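PDB 4EWT: peptidase, M20/M25/M40 family from Staphylococcus aureus, which probably hydrolyses the amide bond of N-acylated amino acids or related substrates, using a two-manganese centre of the M20 metallopeptidase type. Local coordinates for residues I347-N355 / N367-S376; G179-L190 / L291-N302. All coordinates share one frame; numbering follows the deposited sequence.

Contact 1 (I347-N355 / N367-S376); sequences IYTGAAVEN and NISEKSLLIS
The hydroxyl of S376 is both acceptor and donor: T349 OG1 donates to S376 OG at 2.9 Å, and S376 OG in turn donates to S372 O at 2.8 Å. That carbonyl also takes the ordinary helical bond from S376 N, and the two donors reach it from opposite faces of its plane. With chi1 at -56°, T349 sets OG1 beside its backbone N, facing the serine, and CG2 anti to that N, 3.7 Å from I375 CG2. Serine and threonine suit this seam because a small hydroxyl can be buried here with a partner at hand. The seam joins strand 344-350, an inner strand of the mixed sheet in the metal-bearing catalytic domain, to the start of the C-terminal helix 372-386. Past the strand, S369 N donates to A351 O at 2.8 Å, from above the carbonyl plane, and A351 CB rests on I368 CG2, where a small methyl lets the chains come close. S369 OG accepts from K371 N as a capping bond ahead of the helix. Both exposed, E354 and K371 pass across each other at a slant in a long salt bridge, E354 OE1 to K371 NZ 3.7 Å; the carboxylate oxygen lies nearer K371 CE, at 3.2 Å.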
loop_
_atom_site.group_PDB
_atom_site.type_symbol
_atom_site.label_atom_id
_atom_site.label_comp_id
_atom_site.label_asym_id
_atom_site.label_seq_id
_atom_site.Cartn_x
_atom_site.Cartn_y
_atom_site.Cartn_z
ATOM N N ILE A 347 -33.380 -10.304 -23.251
ATOM C CA ILE A 347 -33.953 -11.176 -22.223
ATOM C C ILE A 347 -33.265 -12.541 -22.200
ATOM O O ILE A 347 -32.520 -12.885 -23.115
ATOM C CB ILE A 347 -35.500 -11.322 -22.361
ATOM C CG1 ILE A 347 -35.873 -12.026 -23.664
ATOM C CG2 ILE A 347 -36.186 -9.954 -22.236
ATOM C CD1 ILE A 347 -37.345 -12.374 -23.799
ATOM N N TYR A 348 -33.512 -13.311 -21.148
ATOM C CA TYR A 348 -32.807 -14.558 -20.950
ATOM C C TYR A 348 -33.730 -15.767 -20.934
ATOM O O TYR A 348 -34.843 -15.701 -20.404
ATOM C CB TYR A 348 -32.029 -14.522 -19.637
ATOM C CG TYR A 348 -31.135 -13.320 -19.442
ATOM C CD1 TYR A 348 -30.037 -13.095 -20.274
ATOM C CD2 TYR A 348 -31.371 -12.423 -18.405
ATOM C CE1 TYR A 348 -29.196 -12.003 -20.079
ATOM C CE2 TYR A 348 -30.534 -11.328 -18.197
ATOM C CZ TYR A 348 -29.455 -11.123 -19.043
ATOM O OH TYR A 348 -28.630 -10.042 -18.850
ATOM N N THR A 349 -33.255 -16.866 -21.518
ATOM C CA THR A 349 -33.935 -18.153 -21.431
ATOM C C THR A 349 -33.137 -19.110 -20.533
ATOM O O THR A 349 -31.980 -19.435 -20.828
ATOM C CB THR A 349 -34.115 -18.823 -22.820
ATOM O OG1 THR A 349 -34.811 -17.945 -23.713
ATOM C CG2 THR A 349 -34.905 -20.134 -22.678
ATOM N N GLY A 350 -33.761 -19.571 -19.453
ATOM C CA GLY A 350 -33.122 -20.544 -18.574
ATOM C C GLY A 350 -32.656 -21.745 -19.378
ATOM O O GLY A 350 -33.420 -22.311 -20.170
ATOM N N ALA A 351 -31.401 -22.131 -19.182
ATOM C CA ALA A 351 -30.803 -23.210 -19.963
ATOM C C ALA A 351 -29.931 -24.163 -19.133
ATOM O O ALA A 351 -29.146 -24.928 -19.696
ATOM C CB ALA A 351 -30.004 -22.626 -21.118
ATOM N N ALA A 352 -30.070 -24.118 -17.809
ATOM C CA ALA A 352 -29.314 -25.008 -16.918
ATOM C C ALA A 352 -29.699 -26.476 -17.134
ATOM O O ALA A 352 -30.881 -26.819 -17.142
ATOM C CB ALA A 352 -29.508 -24.613 -15.457
ATOM N N VAL A 353 -28.688 -27.324 -17.319
ATOM C CA VAL A 353 -28.893 -28.757 -17.547
ATOM C C VAL A 353 -29.615 -29.413 -16.367
ATOM O O VAL A 353 -29.430 -29.006 -15.218
ATOM C CB VAL A 353 -27.557 -29.494 -17.854
ATOM C CG1 VAL A 353 -27.038 -29.119 -19.239
ATOM C CG2 VAL A 353 -26.500 -29.199 -16.786
ATOM N N GLU A 354 -30.446 -30.411 -16.661
ATOM C CA GLU A 354 -31.272 -31.070 -15.642
ATOM C C GLU A 354 -30.427 -31.897 -14.680
ATOM O O GLU A 354 -30.511 -31.723 -13.463
ATOM C CB GLU A 354 -32.355 -31.957 -16.281
ATOM C CG GLU A 354 -32.873 -31.501 -17.647
ATOM C CD GLU A 354 -33.682 -30.204 -17.612
ATOM O OE1 GLU A 354 -34.273 -29.859 -18.659
ATOM O OE2 GLU A 354 -33.730 -29.530 -16.560
ATOM N N ASN A 355 -29.494 -32.631 -15.245
ATOM C CA ASN A 355 -28.634 -33.525 -14.504
ATOM C C ASN A 355 -27.185 -33.256 -14.799
ATOM O O ASN A 355 -26.841 -32.745 -15.825
ATOM C CB ASN A 355 -28.945 -34.978 -14.880
ATOM C CG ASN A 355 -30.267 -35.476 -14.303
ATOM O OD1 ASN A 355 -30.327 -35.931 -13.160
ATOM N ND2 ASN A 355 -31.332 -35.386 -15.093
ATOM N N ASN A 367 -22.560 -26.407 -21.113
ATOM C CA ASN A 367 -23.685 -27.137 -21.710
ATOM C C ASN A 367 -25.031 -26.567 -21.271
ATOM O O ASN A 367 -25.175 -26.067 -20.150
ATOM C CB ASN A 367 -23.617 -28.636 -21.385
ATOM C CG ASN A 367 -24.361 -29.506 -22.405
ATOM O OD1 ASN A 367 -25.220 -29.037 -23.161
ATOM N ND2 ASN A 367 -24.027 -30.790 -22.422
ATOM N N ILE A 368 -26.008 -26.653 -22.169
ATOM C CA ILE A 368 -27.349 -26.142 -21.924
ATOM C C ILE A 368 -28.423 -27.232 -22.087
ATOM O O ILE A 368 -28.215 -28.215 -22.805
ATOM C CB ILE A 368 -27.666 -24.949 -22.866
ATOM C CG1 ILE A 368 -27.485 -25.362 -24.337
ATOM C CG2 ILE A 368 -26.794 -23.742 -22.510
ATOM C CD1 ILE A 368 -27.701 -24.251 -25.360
ATOM N N SER A 369 -29.536 -27.065 -21.414
ATOM C CA SER A 369 -30.689 -27.839 -21.689
ATOM C C SER A 369 -31.232 -27.422 -23.042
ATOM O O SER A 369 -31.446 -26.260 -23.283
ATOM C CB SER A 369 -31.724 -27.576 -20.650
ATOM O OG SER A 369 -32.967 -27.729 -21.251
ATOM N N GLU A 370 -31.453 -28.392 -23.920
ATOM C CA GLU A 370 -31.836 -28.104 -25.301
ATOM C C GLU A 370 -33.295 -27.685 -25.453
ATOM O O GLU A 370 -33.730 -27.322 -26.555
ATOM C CB GLU A 370 -31.496 -29.282 -26.224
ATOM C CG GLU A 370 -30.021 -29.323 -26.621
ATOM C CD GLU A 370 -29.680 -30.461 -27.566
ATOM O OE1 GLU A 370 -30.052 -31.616 -27.277
ATOM O OE2 GLU A 370 -29.026 -30.198 -28.597
ATOM N N LYS A 371 -34.045 -27.716 -24.352
ATOM C CA LYS A 371 -35.421 -27.238 -24.385
ATOM C C LYS A 371 -35.517 -25.725 -24.189
ATOM O O LYS A 371 -36.615 -25.165 -24.168
ATOM C CB LYS A 371 -36.315 -28.008 -23.408
ATOM C CG LYS A 371 -36.034 -27.775 -21.945
ATOM C CD LYS A 371 -36.735 -28.836 -21.099
ATOM C CE LYS A 371 -36.096 -30.208 -21.267
ATOM N NZ LYS A 371 -36.960 -31.294 -20.708
ATOM N N SER A 372 -34.358 -25.074 -24.051
ATOM C CA SER A 372 -34.271 -23.620 -24.133
ATOM C C SER A 372 -34.540 -23.144 -25.559
ATOM O O SER A 372 -34.945 -21.998 -25.761
ATOM C CB SER A 372 -32.892 -23.133 -23.686
ATOM O OG SER A 372 -31.862 -23.677 -24.499
ATOM N N LEU A 373 -34.310 -24.022 -26.542
ATOM C CA LEU A 373 -34.515 -23.682 -27.959
ATOM C C LEU A 373 -35.970 -23.325 -28.248
ATOM O O LEU A 373 -36.267 -22.247 -28.767
ATOM C CB LEU A 373 -34.066 -24.823 -28.885
ATOM C CG LEU A 373 -32.569 -25.104 -29.059
ATOM C CD1 LEU A 373 -32.349 -26.468 -29.678
ATOM C CD2 LEU A 373 -31.889 -24.045 -29.905
ATOM N N LEU A 374 -36.868 -24.237 -27.893
ATOM C CA LEU A 374 -38.298 -24.065 -28.139
ATOM C C LEU A 374 -38.861 -22.878 -27.353
ATOM O O LEU A 374 -39.630 -22.075 -27.895
ATOM C CB LEU A 374 -39.052 -25.367 -27.822
ATOM C CG LEU A 374 -40.578 -25.420 -27.952
ATOM C CD1 LEU A 374 -41.048 -25.011 -29.346
ATOM C CD2 LEU A 374 -41.101 -26.804 -27.581
ATOM N N ILE A 375 -38.459 -22.772 -26.087
ATOM C CA ILE A 375 -38.897 -21.683 -25.212
ATOM C C ILE A 375 -38.505 -20.312 -25.769
ATOM O O ILE A 375 -39.287 -19.367 -25.696
ATOM C CB ILE A 375 -38.357 -21.857 -23.770
ATOM C CG1 ILE A 375 -38.996 -23.080 -23.105
ATOM C CG2 ILE A 375 -38.612 -20.604 -22.925
ATOM C CD1 ILE A 375 -38.352 -23.459 -21.759
ATOM N N SER A 376 -37.303 -20.216 -26.335
ATOM C CA SER A 376 -36.833 -18.977 -26.953
ATOM C C SER A 376 -37.690 -18.590 -28.161
ATOM O O SER A 376 -38.125 -17.440 -28.286
ATOM C CB SER A 376 -35.365 -19.106 -27.356
ATOM O OG SER A 376 -34.557 -19.301 -26.210
HETATM O O HOH W 1 -25.978 -25.800 -17.379
#

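Contact 2 (G179-L190 / L291-N302); sequences GYVQTGRAFFKL and LEYNDDYPALYN
This is an antiparallel beta pairing, interrupted midway, that runs from the catalytic domain into the smaller lid domain characteristic of M20 peptidases. Strand 184-190 pairs with strand 291-295 in the lid sheet, and strand 179-182 pairs with strand 300-302 at the catalytic-domain end, where the Q182 side chain comes about 7 Å from a bound manganese; between the two pairings R185 takes hold of D296 and Y297 in the intervening bend. In the lid, F187 N and N294 O form a nearly straight bond of 2.9 Å in a hydrogen-bonded pair, while A186, F188 and L190 share a face with Y293 and L291 beneath helix 264-285. Apolar side chains suit that covered face: A186 CB meets Y293 CE2 at 3.7 Å, and the F188 and Y293 rings are nearly parallel yet slid so far that they barely overlap. F187, on the other face, meets F246 of a neighbouring subunit edge to face. In the 179-182/300-302 pairing, Y301 makes a T-shaped stack with Y180, its edge toward the Y180 face, the planes 66° apart. G184 CA lies 3.2 Å from Y297 O, an approach that suits a residue without a side chain. R185 extends with CG anti to its backbone N (chi1 -177°); NE and NH2 both grip D296 OD2, at 2.7 and 3.0 Å, and NH2 lies over one face of the Y297 ring, toward its rim, an off-centre cation-pi contact.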
loop_
_atom_site.group_PDB
_atom_site.type_symbol
_atom_site.label_atom_id
_atom_site.label_comp_id
_atom_site.label_asym_id
_atom_site.label_seq_id
_atom_site.Cartn_x
_atom_site.Cartn_y
_atom_site.Cartn_z
ATOM N N GLY A 179 -33.891 -1.304 -17.611
ATOM C CA GLY A 179 -32.719 -0.522 -17.259
ATOM C C GLY A 179 -31.442 -1.297 -17.538
ATOM O O GLY A 179 -31.444 -2.253 -18.325
ATOM N N TYR A 180 -30.362 -0.894 -16.866
ATOM C CA TYR A 180 -29.044 -1.502 -17.061
ATOM C C TYR A 180 -28.984 -2.950 -16.584
ATOM O O TYR A 180 -29.247 -3.244 -15.420
ATOM C CB TYR A 180 -27.980 -0.687 -16.340
ATOM C CG TYR A 180 -27.670 0.649 -16.969
ATOM C CD1 TYR A 180 -26.886 0.737 -18.119
ATOM C CD2 TYR A 180 -28.144 1.828 -16.404
ATOM C CE1 TYR A 180 -26.581 1.977 -18.691
ATOM C CE2 TYR A 180 -27.841 3.064 -16.961
ATOM C CZ TYR A 180 -27.055 3.128 -18.096
ATOM O OH TYR A 180 -26.755 4.350 -18.643
ATOM N N VAL A 181 -28.612 -3.850 -17.487
ATOM C CA VAL A 181 -28.745 -5.281 -17.207
ATOM C C VAL A 181 -27.424 -6.056 -17.375
ATOM O O VAL A 181 -27.262 -7.133 -16.799
ATOM C CB VAL A 181 -29.912 -5.908 -18.028
ATOM C CG1 VAL A 181 -29.663 -5.777 -19.540
ATOM C CG2 VAL A 181 -30.151 -7.363 -17.628
ATOM N N GLN A 182 -26.503 -5.510 -18.170
ATOM C CA GLN A 182 -25.155 -6.076 -18.335
ATOM C C GLN A 182 -24.121 -4.963 -18.402
ATOM O O GLN A 182 -24.406 -3.880 -18.892
ATOM C CB GLN A 182 -25.078 -7.016 -19.548
ATOM C CG GLN A 182 -25.821 -8.313 -19.255
ATOM C CD GLN A 182 -25.668 -9.418 -20.274
ATOM O OE1 GLN A 182 -26.645 -10.075 -20.605
ATOM N NE2 GLN A 182 -24.451 -9.666 -20.733
ATOM N N THR A 183 -22.930 -5.241 -17.884
ATOM C CA THR A 183 -21.911 -4.226 -17.660
ATOM C C THR A 183 -21.277 -3.807 -18.970
ATOM O O THR A 183 -21.206 -4.589 -19.906
ATOM C CB THR A 183 -20.768 -4.741 -16.731
ATOM O OG1 THR A 183 -20.125 -5.866 -17.338
ATOM C CG2 THR A 183 -21.303 -5.152 -15.387
ATOM N N GLY A 184 -20.832 -2.559 -19.028
ATOM C CA GLY A 184 -19.974 -2.111 -20.108
ATOM C C GLY A 184 -18.529 -2.361 -19.742
ATOM O O GLY A 184 -18.213 -2.694 -18.601
ATOM N N ARG A 185 -17.646 -2.165 -20.706
ATOM C CA ARG A 185 -16.281 -2.616 -20.569
ATOM C C ARG A 185 -15.320 -1.585 -21.136
ATOM O O ARG A 185 -15.612 -0.946 -22.168
ATOM C CB ARG A 185 -16.119 -3.954 -21.284
ATOM C CG ARG A 185 -14.743 -4.586 -21.166
ATOM C CD ARG A 185 -14.806 -6.040 -21.613
ATOM N NE ARG A 185 -15.140 -6.124 -23.025
ATOM C CZ ARG A 185 -15.549 -7.228 -23.645
ATOM N NH1 ARG A 185 -15.676 -8.376 -22.982
ATOM N NH2 ARG A 185 -15.839 -7.181 -24.937
ATOM N N ALA A 186 -14.189 -1.408 -20.450
ATOM C CA ALA A 186 -13.073 -0.641 -21.013
ATOM C C ALA A 186 -11.771 -1.394 -20.774
ATOM O O ALA A 186 -11.716 -2.263 -19.914
ATOM C CB ALA A 186 -13.028 0.764 -20.421
ATOM N N PHE A 187 -10.744 -1.058 -21.553
ATOM C CA PHE A 187 -9.416 -1.640 -21.434
ATOM C C PHE A 187 -8.367 -0.544 -21.347
ATOM O O PHE A 187 -8.482 0.486 -22.008
ATOM C CB PHE A 187 -9.099 -2.500 -22.663
ATOM C CG PHE A 187 -10.030 -3.653 -22.840
ATOM C CD1 PHE A 187 -10.039 -4.704 -21.917
ATOM C CD2 PHE A 187 -10.910 -3.691 -23.915
ATOM C CE1 PHE A 187 -10.907 -5.783 -22.076
ATOM C CE2 PHE A 187 -11.786 -4.767 -24.089
ATOM C CZ PHE A 187 -11.782 -5.813 -23.177
ATOM N N PHE A 188 -7.320 -0.786 -20.575
ATOM C CA PHE A 188 -6.212 0.154 -20.516
ATOM C C PHE A 188 -4.849 -0.520 -20.467
ATOM O O PHE A 188 -4.699 -1.637 -19.955
ATOM C CB PHE A 188 -6.382 1.149 -19.348
ATOM C CG PHE A 188 -6.383 0.507 -17.979
ATOM C CD1 PHE A 188 -5.233 0.494 -17.210
ATOM C CD2 PHE A 188 -7.556 -0.038 -17.455
ATOM C CE1 PHE A 188 -5.230 -0.086 -15.918
ATOM C CE2 PHE A 188 -7.585 -0.622 -16.160
ATOM C CZ PHE A 188 -6.429 -0.650 -15.399
ATOM N N LYS A 189 -3.865 0.178 -21.026
ATOM C CA LYS A 189 -2.468 -0.198 -20.883
ATOM C C LYS A 189 -1.783 0.973 -20.221
ATOM O O LYS A 189 -2.031 2.124 -20.579
ATOM C CB LYS A 189 -1.826 -0.464 -22.249
ATOM C CG LYS A 189 -2.476 -1.609 -23.008
ATOM C CD LYS A 189 -1.843 -1.806 -24.376
ATOM C CE LYS A 189 -2.442 -3.028 -25.089
ATOM N NZ LYS A 189 -2.440 -2.845 -26.575
ATOM N N LEU A 190 -0.946 0.688 -19.235
ATOM C CA LEU A 190 -0.199 1.745 -18.584
ATOM C C LEU A 190 1.272 1.399 -18.612
ATOM O O LEU A 190 1.687 0.327 -18.144
ATOM C CB LEU A 190 -0.673 1.951 -17.142
ATOM C CG LEU A 190 0.160 2.879 -16.244
ATOM C CD1 LEU A 190 0.122 4.364 -16.693
ATOM C CD2 LEU A 190 -0.322 2.738 -14.822
ATOM N N LEU A 291 -0.584 6.266 -20.376
ATOM C CA LEU A 291 -1.872 5.609 -20.281
ATOM C C LEU A 291 -2.608 5.662 -21.622
ATOM O O LEU A 291 -2.762 6.734 -22.225
ATOM C CB LEU A 291 -2.711 6.263 -19.189
ATOM C CG LEU A 291 -4.030 5.611 -18.761
ATOM C CD1 LEU A 291 -3.813 4.226 -18.227
ATOM C CD2 LEU A 291 -4.725 6.494 -17.717
ATOM N N GLU A 292 -2.999 4.480 -22.094
ATOM C CA GLU A 292 -3.886 4.330 -23.242
ATOM C C GLU A 292 -5.170 3.743 -22.644
ATOM O O GLU A 292 -5.147 2.680 -22.041
ATOM C CB GLU A 292 -3.289 3.361 -24.268
ATOM C CG GLU A 292 -1.935 3.791 -24.858
ATOM C CD GLU A 292 -1.233 2.662 -25.632
ATOM O OE1 GLU A 292 -0.033 2.417 -25.364
ATOM O OE2 GLU A 292 -1.883 2.010 -26.497
ATOM N N TYR A 293 -6.275 4.459 -22.780
ATOM C CA TYR A 293 -7.512 4.046 -22.161
ATOM C C TYR A 293 -8.567 3.914 -23.262
ATOM O O TYR A 293 -8.967 4.909 -23.880
ATOM C CB TYR A 293 -7.925 5.066 -21.085
ATOM C CG TYR A 293 -8.941 4.522 -20.101
ATOM C CD1 TYR A 293 -8.553 4.094 -18.841
ATOM C CD2 TYR A 293 -10.291 4.411 -20.451
ATOM C CE1 TYR A 293 -9.486 3.576 -17.939
ATOM C CE2 TYR A 293 -11.230 3.887 -19.555
ATOM C CZ TYR A 293 -10.817 3.482 -18.308
ATOM O OH TYR A 293 -11.737 2.984 -17.419
ATOM N N ASN A 294 -8.991 2.677 -23.519
ATOM C CA ASN A 294 -9.831 2.367 -24.676
ATOM C C ASN A 294 -11.189 1.886 -24.231
ATOM O O ASN A 294 -11.318 0.784 -23.675
ATOM C CB ASN A 294 -9.178 1.286 -25.552
ATOM C CG ASN A 294 -7.862 1.743 -26.182
ATOM O OD1 ASN A 294 -7.698 2.906 -26.566
ATOM N ND2 ASN A 294 -6.925 0.812 -26.312
ATOM N N ASP A 295 -12.197 2.723 -24.439
ATOM C CA ASP A 295 -13.573 2.316 -24.196
ATOM C C ASP A 295 -13.940 1.141 -25.094
ATOM O O ASP A 295 -13.438 0.997 -26.218
ATOM C CB ASP A 295 -14.553 3.473 -24.430
ATOM C CG ASP A 295 -15.806 3.344 -23.584
ATOM O OD1 ASP A 295 -15.734 2.687 -22.523
ATOM O OD2 ASP A 295 -16.865 3.901 -23.955
ATOM N N ASP A 296 -14.829 0.307 -24.595
ATOM C CA ASP A 296 -15.226 -0.868 -25.321
ATOM C C ASP A 296 -16.726 -0.963 -25.054
ATOM O O ASP A 296 -17.321 0.045 -24.699
ATOM C CB ASP A 296 -14.504 -2.075 -24.725
ATOM C CG ASP A 296 -14.690 -3.295 -25.531
ATOM O OD1 ASP A 296 -14.294 -3.282 -26.720
ATOM O OD2 ASP A 296 -15.249 -4.256 -24.976
ATOM N N TYR A 297 -17.341 -2.137 -25.195
ATOM C CA TYR A 297 -18.799 -2.262 -25.215
ATOM C C TYR A 297 -19.443 -1.368 -24.151
ATOM O O TYR A 297 -18.946 -1.280 -23.030
ATOM C CB TYR A 297 -19.268 -3.723 -25.053
ATOM C CG TYR A 297 -18.767 -4.725 -26.092
ATOM C CD1 TYR A 297 -18.110 -4.309 -27.257
ATOM C CD2 TYR A 297 -18.973 -6.095 -25.917
ATOM C CE1 TYR A 297 -17.659 -5.234 -28.204
ATOM C CE2 TYR A 297 -18.522 -7.030 -26.854
ATOM C CZ TYR A 297 -17.869 -6.596 -27.994
ATOM O OH TYR A 297 -17.419 -7.514 -28.929
ATOM N N PRO A 298 -20.534 -0.665 -24.509
ATOM C CA PRO A 298 -21.267 0.063 -23.468
ATOM C C PRO A 298 -22.068 -0.907 -22.591
ATOM O O PRO A 298 -22.270 -2.066 -22.977
ATOM C CB PRO A 298 -22.213 0.977 -24.270
ATOM C CG PRO A 298 -22.357 0.317 -25.610
ATOM C CD PRO A 298 -21.041 -0.379 -25.864
ATOM N N ALA A 299 -22.497 -0.451 -21.418
ATOM C CA ALA A 299 -23.454 -1.200 -20.606
ATOM C C ALA A 299 -24.758 -1.434 -21.373
ATOM O O ALA A 299 -25.198 -0.583 -22.150
ATOM C CB ALA A 299 -23.733 -0.466 -19.309
ATOM N N LEU A 300 -25.376 -2.589 -21.153
ATOM C CA LEU A 300 -26.590 -2.927 -21.878
ATOM C C LEU A 300 -27.784 -2.356 -21.129
ATOM O O LEU A 300 -28.068 -2.746 -19.988
ATOM C CB LEU A 300 -26.725 -4.435 -22.024
ATOM C CG LEU A 300 -27.531 -4.964 -23.204
ATOM C CD1 LEU A 300 -27.332 -6.470 -23.243
ATOM C CD2 LEU A 300 -29.001 -4.610 -23.106
ATOM N N TYR A 301 -28.461 -1.417 -21.774
ATOM C CA TYR A 301 -29.596 -0.741 -21.175
ATOM C C TYR A 301 -30.899 -1.269 -21.767
ATOM O O TYR A 301 -31.192 -1.042 -22.936
ATOM C CB TYR A 301 -29.477 0.777 -21.392
ATOM C CG TYR A 301 -30.545 1.548 -20.667
ATOM C CD1 TYR A 301 -30.486 1.701 -19.277
ATOM C CD2 TYR A 301 -31.616 2.117 -21.354
ATOM C CE1 TYR A 301 -31.455 2.401 -18.595
ATOM C CE2 TYR A 301 -32.601 2.824 -20.674
ATOM C CZ TYR A 301 -32.511 2.954 -19.286
ATOM O OH TYR A 301 -33.465 3.642 -18.583
ATOM N N ASN A 302 -31.663 -2.002 -20.966
ATOM C CA ASN A 302 -32.977 -2.434 -21.385
ATOM C C ASN A 302 -33.965 -1.289 -21.230
ATOM O O ASN A 302 -34.256 -0.862 -20.110
ATOM C CB ASN A 302 -33.435 -3.662 -20.603
ATOM C CG ASN A 302 -32.927 -4.960 -21.204
ATOM O OD1 ASN A 302 -32.382 -4.984 -22.305
ATOM N ND2 ASN A 302 -33.099 -6.044 -20.477
HETATM O O HOH W 2 -22.817 -4.906 -22.373
#

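Contact 1 is mostly buried within the catalytic domain, joining a sheet strand to a helix through small hydroxyls, methyls and a few polar bonds. Contact 2 is longer and only partly buried, held by a ladder of backbone bonds, aromatic side chains and an arginine-aspartate salt bridge as it extends into the lid; its F187 and K189 also pack on a neighbouring subunit, whereas no other chain touches contact 1. The two contacts share no strand or helix, and their centres lie about 28 Å apart, yet they meet directly: Y348 OH and Q182 OE1 are 2.6 Å apart, a probable hydrogen bond joining strand 344-350 to the base of the lid connection.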